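Local structure of lysosome-associated membrane glycoprotein 1 (5GV0) at residues P2-Y7 against A19-Q24; G14-L18 against S52-V58; Q72-N76 against V142-K146; L81-V87 against L108-T114. The protein is a heavily glycosylated lysosomal membrane protein whose membrane-proximal luminal domain, described here, probably takes part in LAMP assembly. One frame throughout, in Å; residues are numbered along the deposited sequence.

All four contacts belong to one all-beta luminal domain built from two sheets. Interactions 1 and 4 lie within a sheet each: paired backbones carry the hydrogen bonds, 1 partly buried at an edge with water in its frayed end, 4 largely buried and broken by a bulge. Interactions 2 and 3 run between the sheets and rest on side chains, a disulfide in 2 and aromatic and methionine packing in 3. Interactions 1 and 2 share strand 14-30. Interactions 2 and 3 have centres about 7 Å apart, as do 3 and 4; F73 N meets V58 O, and G74 pairs with F83, so strand 67-76 ties 2 to 4.

Interaction 1: P2-Y7 against A19-Q24; sequences PTVSKY and ASMALQ
P2-Y7 enters strand 5-11 and runs antiparallel to A19-Q24 of strand 14-30, the short strand axes 4.7 Å apart at 149°. P2 lies over the far end of the partner, its CG 3.9 Å from A22 CB and its CB 3.6 Å from L23 O. T3 turns its CB away and makes its link through water: water 1 donates to T3 O (2.7 Å) and accepts from L23 N (2.9 Å), bridging backbones that have splayed apart. V4, chi1 t, sets CG2 4.0 Å from A22 CB and CG1 3.3 Å from S20 OG. S5, K6 and Y7 pair with M21, S20 and A19 in the first hairpin of the domain's mixed sheet. S5 and M21 form a hydrogen-bonded pair, S5 N to M21 O 2.9 Å and M21 N to S5 O 3.0 Å. K6 faces S20 in a non-hydrogen-bonded pair, CA-CA 4.5 Å; its CA lies 3.3 Å from A19 O, and K6 NZ gives S20 OG a weak hydrogen bond of 3.2 Å. Y7 and A19 close the register with Y7 N to A19 O at 2.8 Å and A19 N to Y7 O at 3.0 Å. With chi1 m, the Y7 ring lies back along the strand on the face shared with A19 and M21: CD2 is 4.1 Å from A19 CB and 3.9 Å from M21 CE. Water 2 joins Y7 OH (2.6 Å) to M21 O (2.8 Å), while L60 of the opposing sheet touches both Y7 and M21.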
loop_
_atom_site.group_PDB
_atom_site.type_symbol
_atom_site.label_atom_id
_atom_site.label_comp_id
_atom_site.label_asym_id
_atom_site.label_seq_id
_atom_site.Cartn_x
_atom_site.Cartn_y
_atom_site.Cartn_z
ATOM N N PRO A 2 -10.454 8.311 4.497
ATOM C CA PRO A 2 -9.052 8.463 4.894
ATOM C C PRO A 2 -8.398 9.653 4.203
ATOM O O PRO A 2 -8.813 10.090 3.127
ATOM C CB PRO A 2 -8.404 7.145 4.449
ATOM C CG PRO A 2 -9.299 6.629 3.373
ATOM C CD PRO A 2 -10.686 7.091 3.703
ATOM N N THR A 3 -7.361 10.170 4.840
ATOM C CA THR A 3 -6.661 11.340 4.352
ATOM C C THR A 3 -5.650 10.987 3.258
ATOM O O THR A 3 -4.904 10.017 3.389
ATOM C CB THR A 3 -5.944 12.027 5.515
ATOM O OG1 THR A 3 -6.914 12.443 6.487
ATOM C CG2 THR A 3 -5.145 13.232 5.033
ATOM N N VAL A 4 -5.637 11.765 2.178
ATOM C CA VAL A 4 -4.628 11.611 1.122
ATOM C C VAL A 4 -3.272 12.076 1.629
ATOM O O VAL A 4 -3.134 13.218 2.070
ATOM C CB VAL A 4 -5.000 12.406 -0.148
ATOM C CG1 VAL A 4 -3.854 12.392 -1.154
ATOM C CG2 VAL A 4 -6.268 11.850 -0.766
ATOM N N SER A 5 -2.281 11.187 1.578
ATOM C CA SER A 5 -0.929 11.492 2.019
ATOM C C SER A 5 0.037 11.304 0.871
ATOM O O SER A 5 -0.192 10.471 -0.015
ATOM C CB SER A 5 -0.524 10.603 3.193
ATOM O OG SER A 5 -1.413 10.786 4.280
ATOM N N LYS A 6 1.121 12.067 0.891
ATOM C CA LYS A 6 2.119 12.003 -0.160
ATOM C C LYS A 6 3.368 11.284 0.319
ATOM O O LYS A 6 3.782 11.397 1.478
ATOM C CB LYS A 6 2.449 13.414 -0.653
ATOM C CG LYS A 6 1.220 14.131 -1.203
ATOM C CD LYS A 6 1.563 15.432 -1.908
ATOM C CE LYS A 6 0.294 16.154 -2.342
ATOM N NZ LYS A 6 -0.603 15.267 -3.133
ATOM N N TYR A 7 3.961 10.522 -0.589
ATOM C CA TYR A 7 5.141 9.724 -0.285
ATOM C C TYR A 7 6.166 9.835 -1.402
ATOM O O TYR A 7 5.812 9.834 -2.579
ATOM C CB TYR A 7 4.762 8.254 -0.085
ATOM C CG TYR A 7 3.652 8.015 0.920
ATOM C CD1 TYR A 7 3.937 7.858 2.268
ATOM C CD2 TYR A 7 2.328 7.932 0.517
ATOM C CE1 TYR A 7 2.929 7.630 3.193
ATOM C CE2 TYR A 7 1.317 7.706 1.429
ATOM C CZ TYR A 7 1.626 7.555 2.764
ATOM O OH TYR A 7 0.619 7.323 3.676
ATOM N N ALA A 19 3.951 8.563 -4.554
ATOM C CA ALA A 19 2.572 8.186 -4.289
ATOM C C ALA A 19 1.808 9.317 -3.640
ATOM O O ALA A 19 2.334 10.056 -2.799
ATOM C CB ALA A 19 2.513 6.952 -3.418
ATOM N N SER A 20 0.560 9.448 -4.060
ATOM C CA SER A 20 -0.411 10.314 -3.416
ATOM C C SER A 20 -1.640 9.458 -3.216
ATOM O O SER A 20 -2.322 9.105 -4.184
ATOM C CB SER A 20 -0.715 11.546 -4.267
ATOM O OG SER A 20 -1.691 12.349 -3.635
ATOM N N MET A 21 -1.903 9.058 -1.977
ATOM C CA MET A 21 -2.942 8.066 -1.777
ATOM C C MET A 21 -3.548 8.091 -0.396
ATOM O O MET A 21 -2.909 8.511 0.576
ATOM C CB MET A 21 -2.398 6.661 -2.071
ATOM C CG MET A 21 -1.189 6.265 -1.252
ATOM S SD MET A 21 -0.485 4.743 -1.918
ATOM C CE MET A 21 0.942 4.558 -0.861
ATOM N N ALA A 22 -4.795 7.630 -0.340
ATOM C CA ALA A 22 -5.541 7.476 0.896
ATOM C C ALA A 22 -5.774 5.991 1.134
ATOM O O ALA A 22 -6.352 5.310 0.283
ATOM C CB ALA A 22 -6.867 8.234 0.817
ATOM N N LEU A 23 -5.315 5.496 2.281
ATOM C CA LEU A 23 -5.323 4.067 2.575
ATOM C C LEU A 23 -5.993 3.756 3.900
ATOM O O LEU A 23 -5.943 4.549 4.836
ATOM C CB LEU A 23 -3.901 3.518 2.601
ATOM C CG LEU A 23 -3.016 3.742 1.374
ATOM C CD1 LEU A 23 -1.622 3.253 1.694
ATOM C CD2 LEU A 23 -3.568 3.018 0.165
ATOM N N GLN A 24 -6.592 2.573 3.974
ATOM C CA GLN A 24 -7.330 2.146 5.150
ATOM C C GLN A 24 -7.199 0.644 5.310
ATOM O O GLN A 24 -7.369 -0.099 4.344
ATOM C CB GLN A 24 -8.790 2.552 5.005
ATOM C CG GLN A 24 -9.738 2.015 6.049
ATOM C CD GLN A 24 -11.153 2.428 5.730
ATOM O OE1 GLN A 24 -11.864 1.734 5.005
ATOM N NE2 GLN A 24 -11.556 3.588 6.233
HETATM O O HOH W 1 -4.245 7.523 4.115
HETATM O O HOH W 2 -1.847 7.073 2.753
#

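Interaction 2: G14-L18 against S52-V58; sequences GTCLL and SCGINLV. With NAG (2-acetamido-2-deoxy-beta-D-glucopyranose), chain F; SO4 (sulfate ion), chain C.
A single covalent bridge spans G14-L18, the start of strand 14-30, and S52-V58, the end of strand 48-52 and the loop that leads into strand 57-64. C16 (chi1 p) and C53 (chi1 m) point at each other across a CA-CA gap of 5.8 Å; SG-SG is 2.0 Å and chi3 is -81°. The C16 sulfur fills a hollow between the loop and the strand after it, 3.8 Å from S52 O and 3.9 Å from V58 CG1. V58, chi1 t, is the answering bump: its CG1 also sits 3.8 Å from C16 O and 3.9 Å from L17 CB. C16 and L17 can both point this way because they form a classic bulge opposite V9. Beyond the bridge the loop cradles a sulfate, probably from crystallisation, with I55 N 3.0 Å from its O1 and N56 N and L57 N each 2.8 Å from O4; an N-linked NAG lies near C53 and I55. The disulfide thus covalently ties strand 14-30 to this loop, with apolar packing beside it and no backbone pairing between the segments.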
loop_
_atom_site.group_PDB
_atom_site.type_symbol
_atom_site.label_atom_id
_atom_site.label_comp_id
_atom_site.label_asym_id
_atom_site.label_seq_id
_atom_site.Cartn_x
_atom_site.Cartn_y
_atom_site.Cartn_z
ATOM N N GLY A 14 18.124 7.679 -7.375
ATOM C CA GLY A 14 17.113 8.709 -7.268
ATOM C C GLY A 14 15.767 8.163 -6.837
ATOM O O GLY A 14 15.683 7.118 -6.195
ATOM N N THR A 15 14.715 8.883 -7.198
ATOM C CA THR A 15 13.362 8.538 -6.779
ATOM C C THR A 15 12.887 7.239 -7.421
ATOM O O THR A 15 12.968 7.075 -8.637
ATOM C CB THR A 15 12.391 9.669 -7.121
ATOM O OG1 THR A 15 12.788 10.852 -6.423
ATOM C CG2 THR A 15 10.978 9.317 -6.704
ATOM N N CYS A 16 12.406 6.308 -6.599
ATOM C CA CYS A 16 11.901 5.042 -7.114
ATOM C C CYS A 16 10.437 4.814 -6.754
ATOM O O CYS A 16 9.848 3.828 -7.176
ATOM C CB CYS A 16 12.742 3.871 -6.599
ATOM S SG CYS A 16 12.538 3.510 -4.841
ATOM N N LEU A 17 9.850 5.708 -5.965
ATOM C CA LEU A 17 8.422 5.627 -5.687
ATOM C C LEU A 17 7.871 7.012 -5.441
ATOM O O LEU A 17 8.438 7.774 -4.654
ATOM C CB LEU A 17 8.134 4.738 -4.471
ATOM C CG LEU A 17 6.660 4.456 -4.153
ATOM C CD1 LEU A 17 6.049 3.425 -5.100
ATOM C CD2 LEU A 17 6.534 3.989 -2.715
ATOM N N LEU A 18 6.795 7.340 -6.144
ATOM C CA LEU A 18 5.987 8.510 -5.847
ATOM C C LEU A 18 4.587 8.027 -5.585
ATOM O O LEU A 18 4.082 7.166 -6.311
ATOM C CB LEU A 18 5.978 9.501 -7.004
ATOM C CG LEU A 18 7.276 10.224 -7.334
ATOM C CD1 LEU A 18 7.063 11.060 -8.572
ATOM C CD2 LEU A 18 7.699 11.097 -6.169
ATOM N N SER A 52 12.437 1.695 0.394
ATOM C CA SER A 52 13.688 1.258 -0.206
ATOM C C SER A 52 13.519 1.020 -1.697
ATOM O O SER A 52 12.426 0.744 -2.184
ATOM C CB SER A 52 14.212 -0.002 0.482
ATOM O OG SER A 52 13.323 -1.096 0.324
ATOM N N CYS A 53 14.627 1.136 -2.414
ATOM C CA CYS A 53 14.635 1.026 -3.864
ATOM C C CYS A 53 15.397 -0.200 -4.348
ATOM O O CYS A 53 16.270 -0.707 -3.657
ATOM C CB CYS A 53 15.261 2.282 -4.482
ATOM S SG CYS A 53 14.396 3.820 -4.095
ATOM N N GLY A 54 15.079 -0.643 -5.557
ATOM C CA GLY A 54 15.786 -1.729 -6.219
ATOM C C GLY A 54 15.249 -1.871 -7.625
ATOM O O GLY A 54 14.308 -1.170 -8.002
ATOM N N ILE A 55 15.827 -2.771 -8.417
ATOM C CA ILE A 55 15.303 -2.991 -9.760
ATOM C C ILE A 55 14.277 -4.125 -9.809
ATOM O O ILE A 55 13.622 -4.309 -10.830
ATOM C CB ILE A 55 16.427 -3.282 -10.771
ATOM C CG1 ILE A 55 17.257 -4.484 -10.323
ATOM C CG2 ILE A 55 17.309 -2.054 -10.957
ATOM C CD1 ILE A 55 18.385 -4.822 -11.273
ATOM N N ASN A 56 14.124 -4.869 -8.715
ATOM C CA ASN A 56 13.095 -5.915 -8.645
ATOM C C ASN A 56 12.056 -5.639 -7.569
ATOM O O ASN A 56 10.903 -6.076 -7.677
ATOM C CB ASN A 56 13.720 -7.291 -8.387
ATOM C CG ASN A 56 14.664 -7.719 -9.490
ATOM O OD1 ASN A 56 14.255 -7.898 -10.636
ATOM N ND2 ASN A 56 15.935 -7.889 -9.147
ATOM N N LEU A 57 12.473 -4.913 -6.536
ATOM C CA LEU A 57 11.631 -4.670 -5.374
ATOM C C LEU A 57 11.733 -3.239 -4.889
ATOM O O LEU A 57 12.828 -2.740 -4.626
ATOM C CB LEU A 57 12.011 -5.617 -4.237
ATOM C CG LEU A 57 11.352 -5.362 -2.880
ATOM C CD1 LEU A 57 9.871 -5.705 -2.932
ATOM C CD2 LEU A 57 12.045 -6.154 -1.780
ATOM N N VAL A 58 10.581 -2.593 -4.746
ATOM C CA VAL A 58 10.491 -1.254 -4.170
ATOM C C VAL A 58 9.546 -1.321 -2.983
ATOM O O VAL A 58 8.471 -1.917 -3.091
ATOM C CB VAL A 58 9.985 -0.227 -5.210
ATOM C CG1 VAL A 58 9.538 1.062 -4.542
ATOM C CG2 VAL A 58 11.061 0.052 -6.239
HETATM C C1 NAG F . 20.682 1.450 -9.957
HETATM C C2 NAG F . 20.126 0.195 -9.270
HETATM C C3 NAG F . 21.074 -0.992 -9.466
HETATM C C4 NAG F . 21.425 -1.165 -10.937
HETATM C C5 NAG F . 21.968 0.147 -11.489
HETATM C C6 NAG F . 22.303 0.084 -12.961
HETATM C C7 NAG F . 18.717 0.759 -7.336
HETATM C C8 NAG F . 18.687 1.012 -5.860
HETATM N N2 NAG F . 19.912 0.451 -7.854
HETATM O O3 NAG F . 20.454 -2.179 -8.978
HETATM O O4 NAG F . 22.406 -2.185 -11.095
HETATM O O5 NAG F . 20.970 1.164 -11.329
HETATM O O6 NAG F . 21.133 0.154 -13.764
HETATM O O7 NAG F . 17.708 0.826 -8.028
HETATM S S SO4 C . 16.638 -5.595 -6.081
HETATM O O1 SO4 C . 17.505 -4.865 -7.000
HETATM O O2 SO4 C . 16.617 -7.006 -6.461
HETATM O O3 SO4 C . 17.145 -5.477 -4.718
HETATM O O4 SO4 C . 15.286 -5.043 -6.170
#

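Interaction 3: Q72-N76 against V142-K146; sequences QFGMN and VQAFK. With NAG (2-acetamido-2-deoxy-beta-D-glucopyranose), chain G.
Q72-N76, on strand 67-76, faces V142-K146 from the opposing sheet, F73 CA 6.9 Å from A144 CA and M75 CA 8.0 Å from F145 CA. Both segments are extended until F145, whose phi/psi of 80/-93° ends the regular strand conformation and swings its side chain toward strand 67-76. With chi1 m and chi2 -84°, the F145 ring reaches under the backbone of F73 and G74: CZ lies 3.5 Å from F73 O, which meets the ring edge, and CE2 lies 3.5 Å from G74 C. M75 takes chi1 p, chi2 t and chi3 m, laying its chain over one ring face. Its CG stands 3.5 Å from the F145 ring centroid, almost on the normal, as a CH-pi contact, and M75 SD is 4.1 Å from that centroid, a Met-aromatic contact. F73, chi1 m and chi2 84°, sends its ring the other way, setting CZ 4.0 Å from V142 CG2 (V142 chi1 p) and CB 3.9 Å from A144 CB. Q143 points away, and its NE2 donates to K146 O at 2.8 Å across the bend. N76, out of reach of V142-K146, carries an N-linked NAG, ND2 to C1 1.4 Å. The contact packs the inner faces of two sheets of the LAMP beta-prism domain: L17 of strand 14-30 touches F73, V142 and A144, while F82 of strand 81-92 adjoins M75, A144 and F145.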
loop_
_atom_site.group_PDB
_atom_site.type_symbol
_atom_site.label_atom_id
_atom_site.label_comp_id
_atom_site.label_asym_id
_atom_site.label_seq_id
_atom_site.Cartn_x
_atom_site.Cartn_y
_atom_site.Cartn_z
ATOM N N GLN A 72 4.871 -3.629 -0.934
ATOM C CA GLN A 72 5.964 -4.069 -1.784
ATOM C C GLN A 72 5.520 -4.014 -3.229
ATOM O O GLN A 72 4.467 -4.538 -3.581
ATOM C CB GLN A 72 6.412 -5.483 -1.403
ATOM C CG GLN A 72 6.790 -5.611 0.057
ATOM C CD GLN A 72 7.696 -6.790 0.345
ATOM O OE1 GLN A 72 7.801 -7.720 -0.451
ATOM N NE2 GLN A 72 8.364 -6.752 1.492
ATOM N N PHE A 73 6.314 -3.348 -4.055
ATOM C CA PHE A 73 6.024 -3.219 -5.473
ATOM C C PHE A 73 7.017 -4.052 -6.265
ATOM O O PHE A 73 8.200 -4.123 -5.926
ATOM C CB PHE A 73 6.087 -1.753 -5.914
ATOM C CG PHE A 73 5.018 -0.902 -5.304
ATOM C CD1 PHE A 73 5.184 -0.357 -4.038
ATOM C CD2 PHE A 73 3.836 -0.670 -5.981
ATOM C CE1 PHE A 73 4.180 0.417 -3.462
ATOM C CE2 PHE A 73 2.833 0.099 -5.412
ATOM C CZ PHE A 73 3.005 0.642 -4.157
ATOM N N GLY A 74 6.521 -4.690 -7.316
ATOM C CA GLY A 74 7.356 -5.479 -8.190
ATOM C C GLY A 74 7.187 -5.031 -9.617
ATOM O O GLY A 74 6.315 -4.231 -9.946
ATOM N N MET A 75 8.041 -5.549 -10.482
ATOM C CA MET A 75 7.858 -5.299 -11.890
ATOM C C MET A 75 8.499 -6.385 -12.706
ATOM O O MET A 75 9.413 -7.078 -12.262
ATOM C CB MET A 75 8.419 -3.937 -12.286
ATOM C CG MET A 75 9.891 -3.773 -12.096
ATOM S SD MET A 75 10.427 -2.600 -13.334
ATOM C CE MET A 75 10.609 -3.671 -14.752
ATOM N N ASN A 76 7.986 -6.516 -13.915
ATOM C CA ASN A 76 8.377 -7.555 -14.833
ATOM C C ASN A 76 9.051 -6.857 -15.998
ATOM O O ASN A 76 8.398 -6.155 -16.771
ATOM C CB ASN A 76 7.132 -8.340 -15.226
ATOM C CG ASN A 76 7.405 -9.448 -16.200
ATOM O OD1 ASN A 76 8.548 -9.732 -16.559
ATOM N ND2 ASN A 76 6.335 -10.091 -16.637
ATOM N N VAL A 142 0.082 6.480 -8.109
ATOM C CA VAL A 142 1.300 5.824 -7.656
ATOM C C VAL A 142 2.180 5.421 -8.835
ATOM O O VAL A 142 1.696 5.082 -9.921
ATOM C CB VAL A 142 0.973 4.595 -6.757
ATOM C CG1 VAL A 142 0.256 3.506 -7.546
ATOM C CG2 VAL A 142 2.236 4.046 -6.102
ATOM N N GLN A 143 3.486 5.490 -8.623
ATOM C CA GLN A 143 4.447 5.116 -9.649
ATOM C C GLN A 143 5.696 4.526 -9.004
ATOM O O GLN A 143 6.275 5.138 -8.096
ATOM C CB GLN A 143 4.794 6.330 -10.503
ATOM C CG GLN A 143 5.722 6.026 -11.675
ATOM C CD GLN A 143 5.838 7.213 -12.606
ATOM O OE1 GLN A 143 4.922 8.031 -12.691
ATOM N NE2 GLN A 143 6.971 7.326 -13.303
ATOM N N ALA A 144 6.098 3.342 -9.460
ATOM C CA ALA A 144 7.240 2.638 -8.900
ATOM C C ALA A 144 8.292 2.343 -9.966
ATOM O O ALA A 144 7.963 2.163 -11.147
ATOM C CB ALA A 144 6.782 1.337 -8.230
ATOM N N PHE A 145 9.542 2.319 -9.504
ATOM C CA PHE A 145 10.750 1.970 -10.255
ATOM C C PHE A 145 11.211 3.157 -11.095
ATOM O O PHE A 145 11.943 4.003 -10.592
ATOM C CB PHE A 145 10.539 0.688 -11.080
ATOM C CG PHE A 145 10.339 -0.535 -10.215
ATOM C CD1 PHE A 145 11.434 -1.225 -9.716
ATOM C CD2 PHE A 145 9.067 -0.951 -9.850
ATOM C CE1 PHE A 145 11.266 -2.322 -8.888
ATOM C CE2 PHE A 145 8.890 -2.048 -9.017
ATOM C CZ PHE A 145 9.995 -2.734 -8.536
ATOM N N LYS A 146 10.786 3.249 -12.345
ATOM C CA LYS A 146 11.223 4.353 -13.193
ATOM C C LYS A 146 10.448 5.635 -12.886
ATOM O O LYS A 146 9.222 5.672 -12.989
ATOM C CB LYS A 146 11.066 3.981 -14.663
ATOM C CG LYS A 146 11.611 5.009 -15.640
ATOM C CD LYS A 146 11.697 4.398 -17.032
ATOM C CE LYS A 146 12.210 5.400 -18.050
ATOM N NZ LYS A 146 11.296 6.569 -18.177
HETATM C C1 NAG G . 6.417 -11.168 -17.577
HETATM C C2 NAG G . 5.362 -12.224 -17.316
HETATM C C3 NAG G . 5.552 -13.379 -18.285
HETATM C C4 NAG G . 5.501 -12.860 -19.716
HETATM C C5 NAG G . 6.464 -11.685 -19.919
HETATM C C6 NAG G . 6.242 -10.987 -21.239
HETATM C C7 NAG G . 4.343 -12.587 -15.120
HETATM C C8 NAG G . 4.538 -13.111 -13.729
HETATM N N2 NAG G . 5.395 -12.688 -15.939
HETATM O O3 NAG G . 4.536 -14.352 -18.077
HETATM O O4 NAG G . 5.844 -13.903 -20.622
HETATM O O5 NAG G . 6.281 -10.683 -18.904
HETATM O O6 NAG G . 4.917 -10.478 -21.320
HETATM O O7 NAG G . 3.279 -12.095 -15.487
#

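Interaction 4: L81-V87 against L108-T114; sequences LFFLQGV and LKALQAT
L81-V87 runs antiparallel to L108-T114, its axis at 161° to that of strand 112-114. F82 and A113 form the first hydrogen-bonded pair, F82 N to A113 O 2.9 Å and A113 N to F82 O 3.0 Å. At L111 (phi/psi 53/40°) the chain turns a corner and the register slips by one, a beta bulge in the antiparallel sheet; L111 O is buried there without a partner. Pairing resumes with L84 N to A110 O 2.8 Å and A110 N to L84 O 3.1 Å, and L108 N then reaches Q85 O at 2.9 Å. On the other side F83 pairs with G74 and Q85 N goes to Q72, which Q85 and G86 both face in a classic bulge. F83, chi1 p, lays its ring under K109: CE is 3.7 Å from the ring centroid and NZ 4.6 Å, a cation-pi contact. Among apolar side chains F82 CZ meets A113 CB at 3.7 Å, L84 CB meets L111 CD1 at 4.1 Å, and V87 CG2 meets L108 CD1 at 3.7 Å. T114 OG1 is hydrogen-bonded to E156 OE2.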
loop_
_atom_site.group_PDB
_atom_site.type_symbol
_atom_site.label_atom_id
_atom_site.label_comp_id
_atom_site.label_asym_id
_atom_site.label_seq_id
_atom_site.Cartn_x
_atom_site.Cartn_y
_atom_site.Cartn_z
ATOM N N LEU A 81 5.856 -3.542 -16.764
ATOM C CA LEU A 81 4.713 -3.201 -15.926
ATOM C C LEU A 81 5.157 -3.253 -14.482
ATOM O O LEU A 81 5.939 -4.133 -14.117
ATOM C CB LEU A 81 3.552 -4.172 -16.129
ATOM C CG LEU A 81 2.858 -4.219 -17.484
ATOM C CD1 LEU A 81 1.920 -5.407 -17.540
ATOM C CD2 LEU A 81 2.096 -2.930 -17.733
ATOM N N PHE A 82 4.672 -2.319 -13.666
ATOM C CA PHE A 82 4.870 -2.415 -12.223
ATOM C C PHE A 82 3.526 -2.608 -11.540
ATOM O O PHE A 82 2.477 -2.343 -12.124
ATOM C CB PHE A 82 5.590 -1.177 -11.655
ATOM C CG PHE A 82 4.784 0.097 -11.719
ATOM C CD1 PHE A 82 3.884 0.430 -10.711
ATOM C CD2 PHE A 82 4.944 0.972 -12.782
ATOM C CE1 PHE A 82 3.149 1.605 -10.780
ATOM C CE2 PHE A 82 4.209 2.148 -12.849
ATOM C CZ PHE A 82 3.320 2.463 -11.851
ATOM N N PHE A 83 3.568 -3.061 -10.292
ATOM C CA PHE A 83 2.357 -3.379 -9.560
ATOM C C PHE A 83 2.667 -3.579 -8.091
ATOM O O PHE A 83 3.804 -3.872 -7.717
ATOM C CB PHE A 83 1.680 -4.647 -10.134
ATOM C CG PHE A 83 2.622 -5.792 -10.357
ATOM C CD1 PHE A 83 2.878 -6.711 -9.351
ATOM C CD2 PHE A 83 3.253 -5.953 -11.578
ATOM C CE1 PHE A 83 3.750 -7.763 -9.557
ATOM C CE2 PHE A 83 4.126 -7.005 -11.791
ATOM C CZ PHE A 83 4.371 -7.911 -10.781
ATOM N N LEU A 84 1.646 -3.390 -7.264
ATOM C CA LEU A 84 1.700 -3.801 -5.868
ATOM C C LEU A 84 1.694 -5.320 -5.843
ATOM O O LEU A 84 0.741 -5.943 -6.337
ATOM C CB LEU A 84 0.511 -3.242 -5.095
ATOM C CG LEU A 84 0.432 -3.648 -3.621
ATOM C CD1 LEU A 84 1.501 -2.921 -2.811
ATOM C CD2 LEU A 84 -0.948 -3.370 -3.065
ATOM N N GLN A 85 2.757 -5.920 -5.308
ATOM C CA GLN A 85 2.849 -7.374 -5.283
ATOM C C GLN A 85 2.749 -7.938 -3.869
ATOM O O GLN A 85 2.516 -9.130 -3.692
ATOM C CB GLN A 85 4.149 -7.841 -5.958
ATOM C CG GLN A 85 5.424 -7.486 -5.247
ATOM C CD GLN A 85 6.645 -8.010 -5.977
ATOM O OE1 GLN A 85 6.534 -8.774 -6.945
ATOM N NE2 GLN A 85 7.823 -7.587 -5.526
ATOM N N GLY A 86 2.908 -7.094 -2.857
ATOM C CA GLY A 86 2.898 -7.606 -1.506
ATOM C C GLY A 86 2.469 -6.616 -0.450
ATOM O O GLY A 86 2.650 -5.413 -0.603
ATOM N N VAL A 87 1.894 -7.143 0.625
ATOM C CA VAL A 87 1.554 -6.366 1.805
ATOM C C VAL A 87 2.029 -7.110 3.050
ATOM O O VAL A 87 1.832 -8.322 3.165
ATOM C CB VAL A 87 0.030 -6.120 1.899
ATOM C CG1 VAL A 87 -0.384 -5.695 3.317
ATOM C CG2 VAL A 87 -0.401 -5.092 0.867
ATOM N N LEU A 108 0.187 -10.647 -4.560
ATOM C CA LEU A 108 -0.791 -9.670 -5.018
ATOM C C LEU A 108 -0.447 -9.169 -6.408
ATOM O O LEU A 108 0.693 -9.271 -6.855
ATOM C CB LEU A 108 -0.858 -8.479 -4.069
ATOM C CG LEU A 108 -1.048 -8.803 -2.593
ATOM C CD1 LEU A 108 -1.067 -7.523 -1.779
ATOM C CD2 LEU A 108 -2.343 -9.569 -2.365
ATOM N N LYS A 109 -1.445 -8.614 -7.085
ATOM C CA LYS A 109 -1.196 -7.860 -8.303
ATOM C C LYS A 109 -2.267 -6.798 -8.436
ATOM O O LYS A 109 -3.361 -7.049 -8.956
ATOM C CB LYS A 109 -1.161 -8.761 -9.540
ATOM C CG LYS A 109 -0.829 -7.986 -10.817
ATOM C CD LYS A 109 -0.416 -8.896 -11.964
ATOM C CE LYS A 109 1.020 -9.366 -11.807
ATOM N NZ LYS A 109 1.473 -10.162 -12.984
ATOM N N ALA A 110 -1.959 -5.615 -7.919
ATOM C CA ALA A 110 -2.879 -4.494 -7.976
ATOM C C ALA A 110 -2.104 -3.236 -8.321
ATOM O O ALA A 110 -0.872 -3.260 -8.382
ATOM C CB ALA A 110 -3.620 -4.335 -6.643
ATOM N N LEU A 111 -2.834 -2.150 -8.558
ATOM C CA LEU A 111 -2.237 -0.851 -8.866
ATOM C C LEU A 111 -1.247 -0.977 -10.030
ATOM O O LEU A 111 -0.184 -0.360 -10.036
ATOM C CB LEU A 111 -1.547 -0.270 -7.621
ATOM C CG LEU A 111 -2.277 -0.374 -6.277
ATOM C CD1 LEU A 111 -1.488 0.350 -5.178
ATOM C CD2 LEU A 111 -3.702 0.169 -6.371
ATOM N N GLN A 112 -1.610 -1.782 -11.021
ATOM C CA GLN A 112 -0.703 -2.093 -12.113
ATOM C C GLN A 112 -0.709 -1.024 -13.197
ATOM O O GLN A 112 -1.768 -0.585 -13.650
ATOM C CB GLN A 112 -1.058 -3.446 -12.721
ATOM C CG GLN A 112 -0.112 -3.882 -13.840
ATOM C CD GLN A 112 -0.336 -5.318 -14.276
ATOM O OE1 GLN A 112 0.404 -6.219 -13.882
ATOM N NE2 GLN A 112 -1.352 -5.536 -15.102
ATOM N N ALA A 113 0.483 -0.622 -13.621
ATOM C CA ALA A 113 0.617 0.331 -14.708
ATOM C C ALA A 113 1.927 0.131 -15.449
ATOM O O ALA A 113 2.858 -0.508 -14.955
ATOM C CB ALA A 113 0.523 1.765 -14.184
ATOM N N THR A 114 1.976 0.688 -16.651
ATOM C CA THR A 114 3.174 0.708 -17.463
ATOM C C THR A 114 4.318 1.445 -16.779
ATOM O O THR A 114 4.143 2.549 -16.269
ATOM C CB THR A 114 2.885 1.378 -18.802
ATOM O OG1 THR A 114 1.750 0.743 -19.416
ATOM C CG2 THR A 114 4.097 1.313 -19.719
#